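Cys-Gly metallodipeptidase DUG1 (Saccharomyces cerevisiae, PDB 4G1P) hydrolyses the Cys-Gly dipeptide as a zinc- or manganese-dependent M20-family peptidase and serves as the catalytic component of the glutathione-degrading complex. Local coordinates at residues Gly57-Lys62 against Leu85-Ser90; Asn162-Phe167 against Gly188-Val193; Leu181-Ala186 against Gln430-Thr435; Asp194-Ser199 against Thr435-Leu440; Lys403-Leu408 against Met465-Ala470. All blocks are in the same frame, centred on the assembly; numbering follows the deposited sequence.

Contact 1: residues Gly57-Lys62 against Leu85-Ser90; sequences GFHDIK and LSRFGS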
# COMPACT_ATOMS: atom_id res chain seq x y z
N GLY A 57 -43.82 9.24 -5.39
CA GLY A 57 -44.58 9.47 -6.61
C GLY A 57 -43.85 9.58 -7.94
O GLY A 57 -44.48 9.93 -8.94
N PHE A 58 -42.55 9.30 -7.99
CA PHE A 58 -41.76 9.68 -9.17
C PHE A 58 -42.14 8.95 -10.45
O PHE A 58 -42.62 7.81 -10.41
CB PHE A 58 -40.26 9.52 -8.91
CG PHE A 58 -39.71 10.50 -7.92
CD1 PHE A 58 -39.95 10.36 -6.56
CD2 PHE A 58 -38.94 11.57 -8.34
CE1 PHE A 58 -39.44 11.26 -5.65
CE2 PHE A 58 -38.44 12.47 -7.44
CZ PHE A 58 -38.69 12.31 -6.10
N HIS A 59 -41.93 9.60 -11.59
CA HIS A 59 -42.21 9.00 -12.90
C HIS A 59 -41.12 9.30 -13.92
O HIS A 59 -40.20 10.07 -13.65
CB HIS A 59 -43.55 9.50 -13.44
CG HIS A 59 -43.53 10.95 -13.80
ND1 HIS A 59 -43.77 11.95 -12.89
CD2 HIS A 59 -43.27 11.57 -14.98
CE1 HIS A 59 -43.67 13.12 -13.49
NE2 HIS A 59 -43.37 12.92 -14.76
N ASP A 60 -41.26 8.71 -15.10
CA ASP A 60 -40.30 8.90 -16.19
C ASP A 60 -38.91 8.47 -15.72
O ASP A 60 -37.90 9.10 -16.04
CB ASP A 60 -40.30 10.35 -16.68
CG ASP A 60 -39.64 10.52 -18.05
OD1 ASP A 60 -39.47 9.51 -18.76
OD2 ASP A 60 -39.30 11.66 -18.42
N ILE A 61 -38.86 7.38 -14.96
CA ILE A 61 -37.62 6.91 -14.38
C ILE A 61 -36.72 6.28 -15.45
O ILE A 61 -37.16 5.45 -16.23
CB ILE A 61 -37.89 5.91 -13.25
CG1 ILE A 61 -38.80 6.57 -12.21
CG2 ILE A 61 -36.57 5.46 -12.62
CD1 ILE A 61 -39.09 5.72 -10.97
N LYS A 62 -35.47 6.71 -15.49
CA LYS A 62 -34.54 6.20 -16.48
C LYS A 62 -33.19 5.84 -15.86
O LYS A 62 -32.49 6.69 -15.31
CB LYS A 62 -34.36 7.21 -17.62
CG LYS A 62 -35.54 7.31 -18.60
CD LYS A 62 -35.18 8.16 -19.84
CE LYS A 62 -33.83 7.74 -20.46
NZ LYS A 62 -33.36 8.60 -21.61
N LEU A 85 -32.27 9.14 -13.60
CA LEU A 85 -33.07 10.31 -13.90
C LEU A 85 -34.53 10.04 -13.55
O LEU A 85 -35.07 8.99 -13.90
CB LEU A 85 -32.96 10.70 -15.37
CG LEU A 85 -31.59 10.83 -16.04
CD1 LEU A 85 -31.81 11.38 -17.42
CD2 LEU A 85 -30.64 11.73 -15.25
N SER A 86 -35.17 10.98 -12.88
CA SER A 86 -36.58 10.88 -12.60
C SER A 86 -37.22 12.25 -12.44
O SER A 86 -36.54 13.26 -12.28
CB SER A 86 -36.80 10.04 -11.34
OG SER A 86 -36.41 10.75 -10.18
N ARG A 87 -38.55 12.29 -12.52
CA ARG A 87 -39.27 13.53 -12.33
C ARG A 87 -40.35 13.28 -11.29
O ARG A 87 -40.86 12.16 -11.17
CB ARG A 87 -39.90 14.03 -13.63
CG ARG A 87 -39.31 13.40 -14.90
CD ARG A 87 -39.94 13.91 -16.22
NE ARG A 87 -39.30 15.15 -16.63
CZ ARG A 87 -38.41 15.26 -17.61
NH1 ARG A 87 -38.06 14.20 -18.32
NH2 ARG A 87 -37.89 16.44 -17.88
N PHE A 88 -40.67 14.31 -10.53
CA PHE A 88 -41.84 14.28 -9.66
C PHE A 88 -42.68 15.52 -9.92
O PHE A 88 -42.26 16.64 -9.63
CB PHE A 88 -41.47 14.15 -8.18
CG PHE A 88 -42.66 14.06 -7.29
CD1 PHE A 88 -43.25 15.20 -6.77
CD2 PHE A 88 -43.22 12.82 -6.98
CE1 PHE A 88 -44.36 15.12 -5.95
CE2 PHE A 88 -44.33 12.73 -6.16
CZ PHE A 88 -44.90 13.88 -5.65
N GLY A 89 -43.87 15.30 -10.46
CA GLY A 89 -44.74 16.37 -10.90
C GLY A 89 -44.49 16.76 -12.35
O GLY A 89 -43.38 16.64 -12.86
N SER A 90 -45.54 17.22 -13.02
CA SER A 90 -45.40 17.74 -14.38
C SER A 90 -46.39 18.85 -14.62
O SER A 90 -47.15 18.82 -15.59
CB SER A 90 -45.51 16.63 -15.44
OG SER A 90 -46.57 15.72 -15.17
O HOH W 1 -44.73 12.66 -10.32

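Contact 2: residues Asn162-Phe167 against Gly188-Val193; sequences NLVTCF and GYFKGV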
# COMPACT_ATOMS: atom_id res chain seq x y z
N ASN A 162 -41.70 21.24 -9.90
CA ASN A 162 -41.47 19.97 -10.57
C ASN A 162 -40.05 19.54 -10.28
O ASN A 162 -39.10 20.23 -10.64
CB ASN A 162 -41.68 20.10 -12.07
CG ASN A 162 -43.07 20.61 -12.43
OD1 ASN A 162 -44.08 20.00 -12.09
ND2 ASN A 162 -43.11 21.74 -13.11
N LEU A 163 -39.89 18.39 -9.62
CA LEU A 163 -38.58 17.91 -9.27
C LEU A 163 -38.04 17.02 -10.37
O LEU A 163 -38.77 16.25 -10.97
CB LEU A 163 -38.62 17.15 -7.95
CG LEU A 163 -37.23 17.09 -7.33
CD1 LEU A 163 -36.79 18.50 -6.93
CD2 LEU A 163 -37.22 16.13 -6.14
N VAL A 164 -36.75 17.15 -10.65
CA VAL A 164 -36.09 16.32 -11.64
C VAL A 164 -34.81 15.86 -11.00
O VAL A 164 -34.15 16.62 -10.30
CB VAL A 164 -35.79 17.09 -12.93
CG1 VAL A 164 -34.95 16.26 -13.88
CG2 VAL A 164 -37.07 17.48 -13.60
N THR A 165 -34.46 14.60 -11.24
CA THR A 165 -33.40 13.98 -10.49
C THR A 165 -32.29 13.57 -11.41
O THR A 165 -32.53 13.20 -12.55
CB THR A 165 -33.94 12.76 -9.71
OG1 THR A 165 -33.39 12.77 -8.41
CG2 THR A 165 -33.54 11.47 -10.34
N CYS A 166 -31.06 13.66 -10.92
CA CYS A 166 -29.90 13.19 -11.66
C CYS A 166 -28.87 12.62 -10.67
O CYS A 166 -28.00 13.33 -10.18
CB CYS A 166 -29.32 14.32 -12.52
SG CYS A 166 -27.86 13.83 -13.48
N PHE A 167 -29.00 11.33 -10.36
CA PHE A 167 -28.17 10.67 -9.35
C PHE A 167 -27.16 9.72 -10.00
O PHE A 167 -27.54 8.73 -10.64
CB PHE A 167 -29.06 9.88 -8.38
CG PHE A 167 -30.00 10.74 -7.56
CD1 PHE A 167 -29.69 12.06 -7.25
CD2 PHE A 167 -31.21 10.22 -7.08
CE1 PHE A 167 -30.56 12.85 -6.48
CE2 PHE A 167 -32.09 11.00 -6.31
CZ PHE A 167 -31.76 12.31 -6.00
N GLY A 188 -32.97 17.81 -23.99
CA GLY A 188 -33.73 16.57 -23.93
C GLY A 188 -34.37 16.42 -22.58
O GLY A 188 -35.28 17.18 -22.24
N TYR A 189 -33.90 15.45 -21.79
CA TYR A 189 -34.49 15.18 -20.48
C TYR A 189 -34.46 16.41 -19.58
O TYR A 189 -35.34 16.58 -18.76
CB TYR A 189 -33.82 13.99 -19.79
CG TYR A 189 -34.64 13.36 -18.70
CD1 TYR A 189 -34.73 13.95 -17.45
CD2 TYR A 189 -35.31 12.17 -18.91
CE1 TYR A 189 -35.49 13.38 -16.44
CE2 TYR A 189 -36.07 11.58 -17.90
CZ TYR A 189 -36.16 12.20 -16.67
OH TYR A 189 -36.91 11.64 -15.67
N PHE A 190 -33.45 17.26 -19.74
CA PHE A 190 -33.27 18.43 -18.88
C PHE A 190 -33.75 19.75 -19.50
O PHE A 190 -33.43 20.83 -18.97
CB PHE A 190 -31.80 18.58 -18.53
CG PHE A 190 -31.24 17.42 -17.76
CD1 PHE A 190 -32.00 16.77 -16.81
CD2 PHE A 190 -29.96 16.97 -18.01
CE1 PHE A 190 -31.49 15.71 -16.10
CE2 PHE A 190 -29.44 15.90 -17.30
CZ PHE A 190 -30.20 15.27 -16.34
N LYS A 191 -34.50 19.67 -20.60
CA LYS A 191 -34.87 20.86 -21.37
C LYS A 191 -35.56 21.96 -20.56
O LYS A 191 -35.24 23.14 -20.71
CB LYS A 191 -35.70 20.50 -22.61
CG LYS A 191 -37.20 20.32 -22.39
CD LYS A 191 -37.92 20.03 -23.71
CE LYS A 191 -39.39 19.63 -23.51
NZ LYS A 191 -40.32 20.79 -23.24
N GLY A 192 -36.48 21.58 -19.67
CA GLY A 192 -37.25 22.60 -18.98
C GLY A 192 -36.70 23.10 -17.66
O GLY A 192 -37.37 23.87 -16.96
N VAL A 193 -35.49 22.68 -17.32
CA VAL A 193 -34.93 22.96 -16.00
C VAL A 193 -34.75 24.45 -15.75
O VAL A 193 -34.22 25.17 -16.59
CB VAL A 193 -33.60 22.21 -15.78
CG1 VAL A 193 -32.99 22.61 -14.47
CG2 VAL A 193 -33.82 20.71 -15.83

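Contact 3: residues Leu181-Ala186 against Gln430-Thr435; sequences LIKKEA and QDALNT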
# COMPACT_ATOMS: atom_id res chain seq x y z
N LEU A 181 -23.34 13.21 -20.67
CA LEU A 181 -24.76 12.97 -20.49
C LEU A 181 -25.54 14.27 -20.32
O LEU A 181 -26.59 14.46 -20.94
CB LEU A 181 -25.03 12.06 -19.30
CG LEU A 181 -26.52 11.78 -19.13
CD1 LEU A 181 -27.09 11.22 -20.43
CD2 LEU A 181 -26.78 10.83 -17.97
N ILE A 182 -25.03 15.16 -19.49
CA ILE A 182 -25.70 16.41 -19.21
C ILE A 182 -25.79 17.26 -20.47
O ILE A 182 -26.86 17.75 -20.82
CB ILE A 182 -24.99 17.15 -18.09
CG1 ILE A 182 -25.23 16.42 -16.78
CG2 ILE A 182 -25.46 18.58 -17.99
CD1 ILE A 182 -24.03 16.40 -15.89
N LYS A 183 -24.66 17.40 -21.16
CA LYS A 183 -24.62 18.15 -22.41
C LYS A 183 -25.53 17.54 -23.45
O LYS A 183 -26.22 18.27 -24.17
CB LYS A 183 -23.20 18.21 -22.96
CG LYS A 183 -22.27 19.07 -22.18
CD LYS A 183 -20.83 18.83 -22.61
CE LYS A 183 -19.86 19.67 -21.82
NZ LYS A 183 -18.46 19.15 -21.95
N LYS A 184 -25.53 16.21 -23.54
CA LYS A 184 -26.36 15.50 -24.52
C LYS A 184 -27.83 15.68 -24.22
O LYS A 184 -28.67 15.63 -25.10
CB LYS A 184 -26.04 14.00 -24.51
CG LYS A 184 -27.03 13.14 -25.31
CD LYS A 184 -26.78 11.64 -25.13
CE LYS A 184 -27.56 10.81 -26.13
NZ LYS A 184 -26.73 9.65 -26.58
N GLU A 185 -28.14 15.91 -22.95
CA GLU A 185 -29.53 15.87 -22.55
C GLU A 185 -30.04 17.25 -22.16
O GLU A 185 -31.15 17.39 -21.64
CB GLU A 185 -29.69 14.89 -21.41
CG GLU A 185 -30.96 14.10 -21.49
CD GLU A 185 -31.12 13.37 -22.80
OE1 GLU A 185 -30.10 12.86 -23.32
OE2 GLU A 185 -32.26 13.29 -23.30
N ALA A 186 -29.22 18.26 -22.41
CA ALA A 186 -29.57 19.63 -22.10
C ALA A 186 -30.85 20.07 -22.82
O ALA A 186 -31.65 20.84 -22.28
CB ALA A 186 -28.42 20.56 -22.44
N GLN A 430 -24.21 24.28 -14.73
CA GLN A 430 -24.41 25.70 -14.93
C GLN A 430 -24.34 26.08 -16.39
O GLN A 430 -25.26 26.68 -16.91
CB GLN A 430 -23.38 26.49 -14.15
CG GLN A 430 -23.44 27.96 -14.43
CD GLN A 430 -22.36 28.70 -13.68
OE1 GLN A 430 -22.55 29.07 -12.52
NE2 GLN A 430 -21.21 28.89 -14.32
N ASP A 431 -23.26 25.70 -17.06
CA ASP A 431 -23.04 26.07 -18.45
C ASP A 431 -23.95 25.36 -19.45
O ASP A 431 -24.52 26.00 -20.32
CB ASP A 431 -21.58 25.86 -18.83
CG ASP A 431 -20.64 26.84 -18.14
OD1 ASP A 431 -21.12 27.69 -17.34
OD2 ASP A 431 -19.42 26.76 -18.39
N ALA A 432 -24.08 24.04 -19.32
CA ALA A 432 -24.86 23.27 -20.28
C ALA A 432 -26.34 23.60 -20.23
O ALA A 432 -27.02 23.61 -21.26
CB ALA A 432 -24.64 21.78 -20.07
N LEU A 433 -26.86 23.86 -19.03
CA LEU A 433 -28.29 24.09 -18.88
C LEU A 433 -28.59 25.58 -18.84
O LEU A 433 -29.74 25.99 -18.98
CB LEU A 433 -28.81 23.41 -17.60
CG LEU A 433 -28.68 21.89 -17.47
CD1 LEU A 433 -29.53 21.37 -16.30
CD2 LEU A 433 -29.01 21.14 -18.78
N ASN A 434 -27.54 26.37 -18.67
CA ASN A 434 -27.66 27.81 -18.45
C ASN A 434 -28.68 28.19 -17.39
O ASN A 434 -29.67 28.86 -17.68
CB ASN A 434 -27.91 28.55 -19.77
CG ASN A 434 -26.73 28.42 -20.73
OD1 ASN A 434 -26.81 27.68 -21.72
ND2 ASN A 434 -25.63 29.13 -20.45
N THR A 435 -28.42 27.74 -16.17
CA THR A 435 -29.21 28.13 -15.01
C THR A 435 -28.23 28.39 -13.88
O THR A 435 -27.03 28.17 -14.02
CB THR A 435 -30.14 27.00 -14.55
OG1 THR A 435 -29.41 25.77 -14.53
CG2 THR A 435 -31.32 26.88 -15.48

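Contact 4: residues Asp194-Ser199 against Thr435-Leu440; sequences DAVCIS and TSVLLL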
# COMPACT_ATOMS: atom_id res chain seq x y z
N ASP A 194 -35.18 24.92 -14.58
CA ASP A 194 -35.04 26.33 -14.24
C ASP A 194 -33.92 26.61 -13.24
O ASP A 194 -33.53 27.76 -13.03
CB ASP A 194 -36.36 26.87 -13.69
CG ASP A 194 -37.47 26.76 -14.69
OD1 ASP A 194 -37.28 27.20 -15.84
OD2 ASP A 194 -38.53 26.20 -14.33
N ALA A 195 -33.41 25.55 -12.62
CA ALA A 195 -32.47 25.73 -11.53
C ALA A 195 -31.95 24.38 -11.13
O ALA A 195 -32.62 23.36 -11.33
CB ALA A 195 -33.16 26.40 -10.34
N VAL A 196 -30.75 24.37 -10.57
CA VAL A 196 -30.13 23.15 -10.10
C VAL A 196 -29.69 23.32 -8.65
O VAL A 196 -29.05 24.32 -8.30
CB VAL A 196 -28.95 22.75 -10.97
CG1 VAL A 196 -28.15 21.62 -10.32
CG2 VAL A 196 -29.44 22.36 -12.36
N CYS A 197 -30.07 22.35 -7.81
CA CYS A 197 -29.61 22.30 -6.43
C CYS A 197 -28.79 21.04 -6.16
O CYS A 197 -29.12 19.95 -6.62
CB CYS A 197 -30.80 22.35 -5.48
SG CYS A 197 -30.22 22.59 -3.81
N ILE A 198 -27.71 21.20 -5.40
CA ILE A 198 -26.86 20.08 -5.05
C ILE A 198 -26.62 20.08 -3.56
O ILE A 198 -26.23 21.11 -2.99
CB ILE A 198 -25.50 20.15 -5.75
CG1 ILE A 198 -25.65 19.92 -7.24
CG2 ILE A 198 -24.55 19.12 -5.18
CD1 ILE A 198 -24.35 20.16 -8.01
N SER A 199 -26.85 18.94 -2.92
CA SER A 199 -26.49 18.77 -1.53
C SER A 199 -25.39 17.74 -1.45
O SER A 199 -25.64 16.55 -1.41
CB SER A 199 -27.71 18.30 -0.74
OG SER A 199 -27.44 18.33 0.64
N THR A 435 -28.42 27.74 -16.17
CA THR A 435 -29.21 28.13 -15.01
C THR A 435 -28.23 28.39 -13.88
O THR A 435 -27.03 28.17 -14.02
CB THR A 435 -30.14 27.00 -14.55
OG1 THR A 435 -29.41 25.77 -14.53
CG2 THR A 435 -31.32 26.88 -15.48
N SER A 436 -28.74 28.86 -12.75
CA SER A 436 -27.92 29.01 -11.56
C SER A 436 -27.82 27.68 -10.83
O SER A 436 -28.68 26.81 -10.97
CB SER A 436 -28.53 30.05 -10.63
OG SER A 436 -29.83 29.65 -10.25
N VAL A 437 -26.77 27.52 -10.04
CA VAL A 437 -26.62 26.35 -9.21
C VAL A 437 -26.48 26.80 -7.78
O VAL A 437 -25.76 27.75 -7.49
CB VAL A 437 -25.39 25.52 -9.60
CG1 VAL A 437 -25.14 24.42 -8.57
CG2 VAL A 437 -25.56 24.92 -11.00
N LEU A 438 -27.19 26.11 -6.88
CA LEU A 438 -27.05 26.33 -5.44
C LEU A 438 -26.48 25.08 -4.74
O LEU A 438 -26.92 23.96 -5.01
CB LEU A 438 -28.42 26.65 -4.86
CG LEU A 438 -28.54 26.46 -3.36
CD1 LEU A 438 -27.83 27.58 -2.63
CD2 LEU A 438 -30.00 26.38 -2.96
N LEU A 439 -25.51 25.27 -3.85
CA LEU A 439 -25.05 24.17 -3.01
C LEU A 439 -25.60 24.27 -1.59
O LEU A 439 -25.33 25.24 -0.89
CB LEU A 439 -23.53 24.14 -2.96
CG LEU A 439 -22.82 24.05 -4.29
CD1 LEU A 439 -21.36 23.85 -4.03
CD2 LEU A 439 -23.39 22.93 -5.12
N LEU A 440 -26.34 23.25 -1.18
CA LEU A 440 -27.06 23.25 0.10
C LEU A 440 -26.53 22.14 0.99
O LEU A 440 -27.11 21.05 1.04
CB LEU A 440 -28.55 22.99 -0.14
CG LEU A 440 -29.61 23.68 0.72
CD1 LEU A 440 -30.92 22.93 0.61
CD2 LEU A 440 -29.20 23.84 2.17
O HOH W 2 -31.76 29.25 -12.15

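Contact 5: residues Lys403-Leu408 against Met465-Ala470; sequences KKATKL and MKTMAA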
# COMPACT_ATOMS: atom_id res chain seq x y z
N LYS A 403 -31.52 31.00 1.71
CA LYS A 403 -31.19 31.78 2.90
C LYS A 403 -32.39 31.88 3.85
O LYS A 403 -32.26 31.62 5.04
CB LYS A 403 -30.68 33.17 2.52
CG LYS A 403 -30.32 34.03 3.71
CD LYS A 403 -30.04 35.46 3.30
CE LYS A 403 -29.60 36.28 4.51
NZ LYS A 403 -29.69 37.76 4.31
N LYS A 404 -33.55 32.23 3.31
CA LYS A 404 -34.76 32.33 4.13
C LYS A 404 -35.14 30.96 4.71
O LYS A 404 -35.54 30.86 5.87
CB LYS A 404 -35.94 32.91 3.35
CG LYS A 404 -35.65 34.25 2.69
CD LYS A 404 -36.88 34.81 1.96
CE LYS A 404 -36.52 36.05 1.13
NZ LYS A 404 -37.71 36.68 0.48
N ALA A 405 -34.99 29.92 3.91
CA ALA A 405 -35.21 28.56 4.38
C ALA A 405 -34.31 28.23 5.58
O ALA A 405 -34.77 27.77 6.61
CB ALA A 405 -35.02 27.58 3.26
N THR A 406 -33.01 28.49 5.45
CA THR A 406 -32.09 28.22 6.54
C THR A 406 -32.46 29.01 7.78
O THR A 406 -32.49 28.47 8.90
CB THR A 406 -30.65 28.59 6.16
OG1 THR A 406 -30.27 27.85 5.00
CG2 THR A 406 -29.72 28.26 7.29
N LYS A 407 -32.75 30.29 7.58
CA LYS A 407 -33.10 31.18 8.67
C LYS A 407 -34.31 30.63 9.40
O LYS A 407 -34.35 30.59 10.62
CB LYS A 407 -33.37 32.59 8.14
CG LYS A 407 -33.96 33.55 9.17
CD LYS A 407 -33.04 33.76 10.36
CE LYS A 407 -33.46 34.98 11.18
NZ LYS A 407 -33.45 36.25 10.38
N LEU A 408 -35.29 30.17 8.63
CA LEU A 408 -36.50 29.61 9.18
C LEU A 408 -36.25 28.42 10.09
O LEU A 408 -36.83 28.34 11.16
CB LEU A 408 -37.43 29.19 8.06
CG LEU A 408 -38.72 28.51 8.50
CD1 LEU A 408 -39.53 29.49 9.34
CD2 LEU A 408 -39.50 28.07 7.27
N MET A 465 -33.49 18.50 5.93
CA MET A 465 -34.67 18.11 5.17
C MET A 465 -35.69 19.23 5.18
O MET A 465 -36.24 19.61 4.13
CB MET A 465 -35.29 16.83 5.73
CG MET A 465 -34.69 15.56 5.15
SD MET A 465 -35.47 14.06 5.77
CE MET A 465 -34.82 14.01 7.44
N LYS A 466 -35.94 19.76 6.37
CA LYS A 466 -36.84 20.87 6.55
C LYS A 466 -36.30 22.06 5.77
O LYS A 466 -37.08 22.81 5.19
CB LYS A 466 -36.99 21.20 8.03
CG LYS A 466 -37.65 20.08 8.82
CD LYS A 466 -37.67 20.36 10.31
CE LYS A 466 -38.55 19.36 11.07
NZ LYS A 466 -38.65 19.66 12.52
N THR A 467 -34.98 22.22 5.73
CA THR A 467 -34.40 23.33 4.98
C THR A 467 -34.60 23.12 3.47
O THR A 467 -34.89 24.06 2.73
CB THR A 467 -32.91 23.57 5.32
OG1 THR A 467 -32.79 23.98 6.68
CG2 THR A 467 -32.33 24.68 4.44
N MET A 468 -34.46 21.88 3.03
CA MET A 468 -34.73 21.57 1.64
C MET A 468 -36.20 21.84 1.31
O MET A 468 -36.53 22.33 0.23
CB MET A 468 -34.39 20.11 1.34
CG MET A 468 -32.91 19.74 1.36
SD MET A 468 -32.80 17.94 1.17
CE MET A 468 -31.08 17.68 0.72
N ALA A 469 -37.09 21.50 2.23
CA ALA A 469 -38.51 21.72 1.99
C ALA A 469 -38.85 23.21 1.86
O ALA A 469 -39.57 23.63 0.95
CB ALA A 469 -39.33 21.09 3.10
N ALA A 470 -38.32 24.03 2.76
CA ALA A 470 -38.66 25.44 2.73
C ALA A 470 -38.03 26.10 1.52
O ALA A 470 -38.63 26.96 0.87
CB ALA A 470 -38.23 26.13 4.01

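Contact 1: residues Gly57-Lys62 against Leu85-Ser90
Asp-60 and Arg-87 form a salt bridge, with OD2 of Asp-60 2.8 Å from NH1 of Arg-87. The two side chains lie side by side and point the same way, their carboxylate and guanidinium planes 16° apart, and the oxygen sits at the guanidinium edge in its plane. Nearer the backbone, CB of Arg-87 lies over one face of the His-59 imidazole, 4.1 Å from its centroid, in a CH-pi contact. A water links ND1 of His-59 to Gly-57 O, to which it donates, and to Gly-89 N, from which it accepts. Away from the Arg-87 side chain, the edge of the Phe-88 ring is turned toward the face of Phe-58 (centroids 5.3 Å apart), and CB of Phe-88 lies over a face of Phe-58 as well.

Two reciprocal backbone pairs set this frame: His-59 N to Arg-87 O (2.8 Å) with its return bond, and Lys-62 N to Leu-85 O (2.8 Å) with its own. Further out, Tyr-189 accepts NH2 of Arg-87 on its carbonyl, its ring makes a cation-pi contact with the arginine, and its hydroxyl is hydrogen-bonded to Asp-60 O. An alanine in place of Arg-87 would probably leave the Asp-60 carboxylate and the Tyr-189 carbonyl without their cationic partner. Leu-53 of helix 39-55 packs on Phe-58 and Ile-61. The register slips by one residue between the two pairs, a beta bulge in an antiparallel pairing where strand 61-64 is one of the two edge strands, within this chain, of the six-stranded mixed sheet.

Contact 2: residues Asn162-Phe167 against Gly188-Val193
The loop joining helix 178-185 to strand 195-198 brings two consecutive aromatic residues, Tyr-189 and Phe-190, against strand 162-168, an inner strand of the six-stranded sheet; both rings meet Val-164, and Phe-190 also meets Cys-166. Two overlapping type I turns shape the loop, one from Gly-188 to Lys-191 and one from Phe-190 to Val-193. Each is closed by its own backbone bond, Lys-191 N to Gly-188 O (3.1 Å) and Val-193 N to Phe-190 O (3.2 Å).

CG1 of Val-164, anti to the backbone N (chi1 173°), is the branch that meets both rings. It lies at the edge of Tyr-189, 3.9 Å from CE1 of that ring, and is likewise near the plane of Phe-190, 4.1 Å from CE1 of the phenylalanine. Two residues on, SG of Cys-166 comes 4.0 Å from CZ of Phe-190. The sulfur lies 5.2 Å from the ring centroid and 69° off the normal, an oblique sulfur-aromatic contact.

Leu-85 of the adjoining strand touches both rings, while Leu-433 and Phe-429 of helix 426-433 reach Phe-190 and Cys-166 respectively. The polar groups of Tyr-189 find their partners outside the two segments, the N-H with Glu-185 OE2 and the hydroxyl with Asp-60 O. No hydrogen bond links strand and loop, consistent with a buried seam that rests mainly on van der Waals packing, the aromatic edges against the Val-164 methyl and the Cys-166 sulfur approaching Phe-190 obliquely.

Contact 3: residues Leu181-Ala186 against Gln430-Thr435
Helix-to-helix packing near the protein surface brings Ala-432 and Leu-433, in the last turn of helix 426-433, against Ile-182 and Lys-183 of helix 178-185 and Ala-186, which follows. It is small and apolar, burying 191 Å² in all, and no hydrogen bond crosses it. The CB of Ala-432 points at the opposite segment and meets two residues there: CG2 of Ile-182 at 3.9 Å and the methylene CG of Lys-183 at 4.2 Å. Lys-183 contributes only this carbon, since its extended chain leads the amino group away.

Ala-186 answers in the other direction, its CB 3.6 Å from the carbonyl O of Ala-432. The same methyl lies 3.8 Å from CD2 of Leu-433, the branch that also approaches CG2 of Ile-182. Two alanines at the meeting points let the backbones come near, Lys-183 CA and Ala-432 CA being 5.6 Å apart.

Beyond Leu-433 the chain leaves helical geometry at Asn-434, with a positive phi, and turns toward strand 437-439. Leu-433 also packs on Val-196 of strand 195-198 and on Phe-190 of the preceding loop, whereas Ile-182 lies against Thr-428 and Phe-429 farther back in helix 426-433.

Contact 4: residues Asp194-Ser199 against Thr435-Leu440
Ser-199 donates its hydroxyl to the carbonyl of Leu-440, OG to O 2.8 Å, at the end of a parallel ladder of four backbone bonds. These run from Val-196 N to Ser-436 O, Leu-438 N to Val-196 O, Ile-198 N to Leu-438 O and Leu-440 N to Ile-198 O, with lengths of 2.8 to 3.2 Å. At the opposite end a water donates to Asp-194 O and accepts from Ser-436 N. The serine OG, anti to its own backbone N (chi1 -171°), approaches the carbonyl from 22° outside its plane. An alanine here would probably leave the Leu-440 carbonyl without this buried donor and the ladder without its last tie.

Ile-198 and Leu-439 lie side by side, pointing the same way, with CD2 of the leucine 3.5 Å from CB of the isoleucine. On the face of Cys-197 and Leu-438, SG of Cys-197 rests 3.9 Å from CD2 of Leu-438. Thr-435 turns its CG2 methyl onto the carbonyl of Asp-194.

Strand 195-198 leads through Ser-199 straight to Asp-200, a zinc ligand in this structure. It bonds on its other side to strand 96-102, while strand 437-439 is an edge strand of the sheet within this chain. Helices 397-410 and 458-477 cover the Cys-197 and Leu-438 face through Phe-399 and Tyr-471; on the other, Ile-423 meets Ile-198, and Leu-215 of strand 210-226 meets Leu-439.

Contact 5: residues Lys403-Leu408 against Met465-Ala470
Ala-405 and Ala-470 point their methyls at each other where helices 397-410 and 458-477 pack together, two helices of the layer on one face of the six-stranded alpha/beta sheet. The axes of segments 403-408 and 465-470 run in roughly opposing directions, 139° apart, and approach to 8.2 Å. With no more than a methyl on each side, the helices can come this close: the CB atoms of Ala-405 and Ala-470 are 3.6 Å apart, and the same Ala-405 CB lies 3.6 Å from the carbonyl O of Thr-467.

Around this centre the longer side chains are arranged on two sides. Leu-408, one turn on from Ala-405, also points toward the partner helix and sets CD2 4.0 Å from CB of Ala-470. On the other side the two threonines approach each other at a slant, and it is the methyl of Thr-467 that reaches over. Both hydroxyls are turned back to their own helices, Thr-406 OG1 bonding to Ala-402 O and Thr-467 OG1 to Gly-463 O, and no hydrogen bond crosses the interface. Helix 5-14 borders the contact, with Phe-9 on Leu-408 and Leu-5 on Ala-470, and Tyr-471 packs on Ala-405.

With OG1 of Thr-467 anti to the carbonyl carbon (chi1 -64°), CG2 is left anti to the backbone N, and this methyl lies 4.1 Å from CB of Ala-405 and 3.8 Å from OG1 of Thr-406.

How the contacts relate
Contacts 1, 2 and 4 all involve strands of one six-stranded sheet, and contacts 3 and 5 lie among its helices. Contacts 1 and 2, with centres 9 Å apart, join directly: strands 83-88 and 162-168 are neighbours. Contact 2 leads into contact 3 through Phe-190, whose N lies 3.0 Å from Glu-185 O. Contacts 3 and 4 share Thr-435, and contact 4 meets contact 5 where Met-468 CE lies 3.7 Å from Ser-199 OG. Contact 4 is the one nearest the active site: the Ile-198 side chain is about 8 Å from a bound zinc ion and about 10 Å from the bound glycine. Contact 5 lies away from that site.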